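Hydrolase, haloacid dehalogenase-like family (Chlorobaculum tepidum, PDB 2HCF) probably acts as a magnesium-dependent hydrolase of the haloacid dehalogenase superfamily, its natural substrate not being established. Local coordinates at residues 24-29 with 52-57. Sequence-based numbering, arbitrary orientation.
Sequences RVLADA and AIIYEV
Leu-26 reaches from helix 21-34 to helix 50-59 and sets one methyl against each of two consecutive isoleucines. Its CD2 lies 4.0 Å from CG2 of Ile-53, the short beta branch of that side chain, while CD1 meets the CG1 methylene of Ile-54 at 4.2 Å. CB of Leu-26 already points toward helix 50-59, and with CG anti to the backbone N (chi1 -175°) the two methyls are carried on to the isoleucines. The backbones stay well apart: the CA atoms of Leu-26 and Ile-54 are separated by 8.7 Å. Ile-53 turns its CG2 branch to the leucine, and its side chain also touches Phe-45 in the loop between the helices. Further out, helix 65-86 packs against both helices through other side chains, Val-25 on Tyr-79, Ala-29 on Thr-78 and Tyr-55 on Ile-68; a salt bridge from Asp-28 to Arg-86 ties the first helix to it. These helices belong to the helical cap inserted after the first strand of the Rossmann-like HAD core, and Ile-53 lies about 10 Å from a bound magnesium ion, side chain to metal. Built from methyl and methylene groups alone, with just 111 Å² buried, the contact is a small apolar bridge that lacks the directionality of polar bonds.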
loop_
_atom_site.group_PDB
_atom_site.type_symbol
_atom_site.label_atom_id
_atom_site.label_comp_id
_atom_site.label_asym_id
_atom_site.label_seq_id
_atom_site.Cartn_x
_atom_site.Cartn_y
_atom_site.Cartn_z
ATOM N N ARG A 24 -6.162 -8.575 -14.565
ATOM C CA ARG A 24 -6.257 -8.658 -16.006
ATOM C C ARG A 24 -5.673 -7.449 -16.732
ATOM O O ARG A 24 -5.160 -7.594 -17.821
ATOM C CB ARG A 24 -7.697 -8.902 -16.405
ATOM C CG ARG A 24 -8.213 -10.250 -15.824
ATOM C CD ARG A 24 -9.543 -10.711 -16.478
ATOM N NE ARG A 24 -10.554 -9.642 -16.443
ATOM C CZ ARG A 24 -11.375 -9.404 -15.420
ATOM N NH1 ARG A 24 -11.349 -10.167 -14.328
ATOM N NH2 ARG A 24 -12.232 -8.392 -15.492
ATOM N N VAL A 25 -5.768 -6.266 -16.126
ATOM C CA VAL A 25 -5.064 -5.077 -16.603
ATOM C C VAL A 25 -3.560 -5.310 -16.630
ATOM O O VAL A 25 -2.889 -4.988 -17.602
ATOM C CB VAL A 25 -5.385 -3.844 -15.703
ATOM C CG1 VAL A 25 -4.416 -2.679 -15.977
ATOM C CG2 VAL A 25 -6.808 -3.401 -15.890
ATOM N N LEU A 26 -3.012 -5.871 -15.561
ATOM C CA LEU A 26 -1.595 -6.171 -15.571
ATOM C C LEU A 26 -1.241 -7.191 -16.652
ATOM O O LEU A 26 -0.276 -6.993 -17.391
ATOM C CB LEU A 26 -1.092 -6.656 -14.208
ATOM C CG LEU A 26 0.437 -6.874 -14.146
ATOM C CD1 LEU A 26 1.253 -5.619 -14.408
ATOM C CD2 LEU A 26 0.824 -7.446 -12.800
ATOM N N ALA A 27 -1.999 -8.280 -16.739
ATOM C CA ALA A 27 -1.685 -9.330 -17.706
ATOM C C ALA A 27 -1.692 -8.773 -19.131
ATOM O O ALA A 27 -0.783 -9.045 -19.912
ATOM C CB ALA A 27 -2.672 -10.488 -17.572
ATOM N N ASP A 28 -2.706 -7.980 -19.442
ATOM C CA ASP A 28 -2.804 -7.302 -20.720
ATOM C C ASP A 28 -1.644 -6.349 -21.033
ATOM O O ASP A 28 -1.252 -6.214 -22.197
ATOM C CB ASP A 28 -4.142 -6.541 -20.820
ATOM C CG ASP A 28 -5.313 -7.457 -21.138
ATOM O OD1 ASP A 28 -5.067 -8.645 -21.458
ATOM O OD2 ASP A 28 -6.480 -7.006 -21.079
ATOM N N ALA A 29 -1.114 -5.673 -20.011
ATOM C CA ALA A 29 -0.016 -4.744 -20.206
ATOM C C ALA A 29 1.269 -5.506 -20.493
ATOM O O ALA A 29 2.046 -5.131 -21.388
ATOM C CB ALA A 29 0.144 -3.848 -18.996
ATOM N N ALA A 52 8.025 -5.939 -8.057
ATOM C CA ALA A 52 8.451 -7.283 -7.712
ATOM C C ALA A 52 7.483 -8.320 -8.336
ATOM O O ALA A 52 7.895 -9.410 -8.744
ATOM C CB ALA A 52 8.499 -7.425 -6.215
ATOM N N ILE A 53 6.214 -7.956 -8.444
ATOM C CA ILE A 53 5.228 -8.821 -9.081
ATOM C C ILE A 53 5.577 -8.997 -10.565
ATOM O O ILE A 53 5.491 -10.098 -11.075
ATOM C CB ILE A 53 3.796 -8.247 -8.944
ATOM C CG1 ILE A 53 3.364 -8.258 -7.467
ATOM C CG2 ILE A 53 2.824 -9.079 -9.784
ATOM C CD1 ILE A 53 2.066 -7.440 -7.212
ATOM N N ILE A 54 5.987 -7.913 -11.231
ATOM C CA ILE A 54 6.369 -7.957 -12.646
ATOM C C ILE A 54 7.542 -8.877 -12.827
ATOM O O ILE A 54 7.505 -9.726 -13.704
ATOM C CB ILE A 54 6.644 -6.553 -13.216
ATOM C CG1 ILE A 54 5.325 -5.770 -13.241
ATOM C CG2 ILE A 54 7.301 -6.622 -14.603
ATOM C CD1 ILE A 54 5.445 -4.275 -13.608
ATOM N N TYR A 55 8.566 -8.737 -11.986
ATOM C CA TYR A 55 9.740 -9.621 -12.080
ATOM C C TYR A 55 9.384 -11.078 -11.815
ATOM O O TYR A 55 9.886 -11.964 -12.510
ATOM C CB TYR A 55 10.908 -9.154 -11.167
ATOM C CG TYR A 55 11.755 -8.033 -11.773
ATOM C CD1 TYR A 55 12.832 -8.309 -12.613
ATOM C CD2 TYR A 55 11.469 -6.698 -11.514
ATOM C CE1 TYR A 55 13.586 -7.283 -13.178
ATOM C CE2 TYR A 55 12.222 -5.671 -12.057
ATOM C CZ TYR A 55 13.271 -5.968 -12.904
ATOM O OH TYR A 55 13.993 -4.922 -13.441
ATOM N N GLU A 56 8.525 -11.329 -10.837
ATOM C CA GLU A 56 8.177 -12.689 -10.462
ATOM C C GLU A 56 7.424 -13.400 -11.576
ATOM O O GLU A 56 7.870 -14.417 -12.046
ATOM C CB GLU A 56 7.401 -12.754 -9.140
ATOM C CG GLU A 56 7.115 -14.215 -8.720
ATOM C CD GLU A 56 6.687 -14.384 -7.260
ATOM O OE1 GLU A 56 6.657 -13.389 -6.491
ATOM O OE2 GLU A 56 6.385 -15.539 -6.882
ATOM N N VAL A 57 6.325 -12.841 -12.043
ATOM C CA VAL A 57 5.501 -13.551 -13.035
ATOM C C VAL A 57 6.211 -13.786 -14.379
ATOM O O VAL A 57 5.949 -14.794 -15.060
ATOM C CB VAL A 57 4.140 -12.856 -13.234
ATOM C CG1 VAL A 57 3.440 -12.680 -11.883
ATOM C CG2 VAL A 57 4.305 -11.535 -13.930
#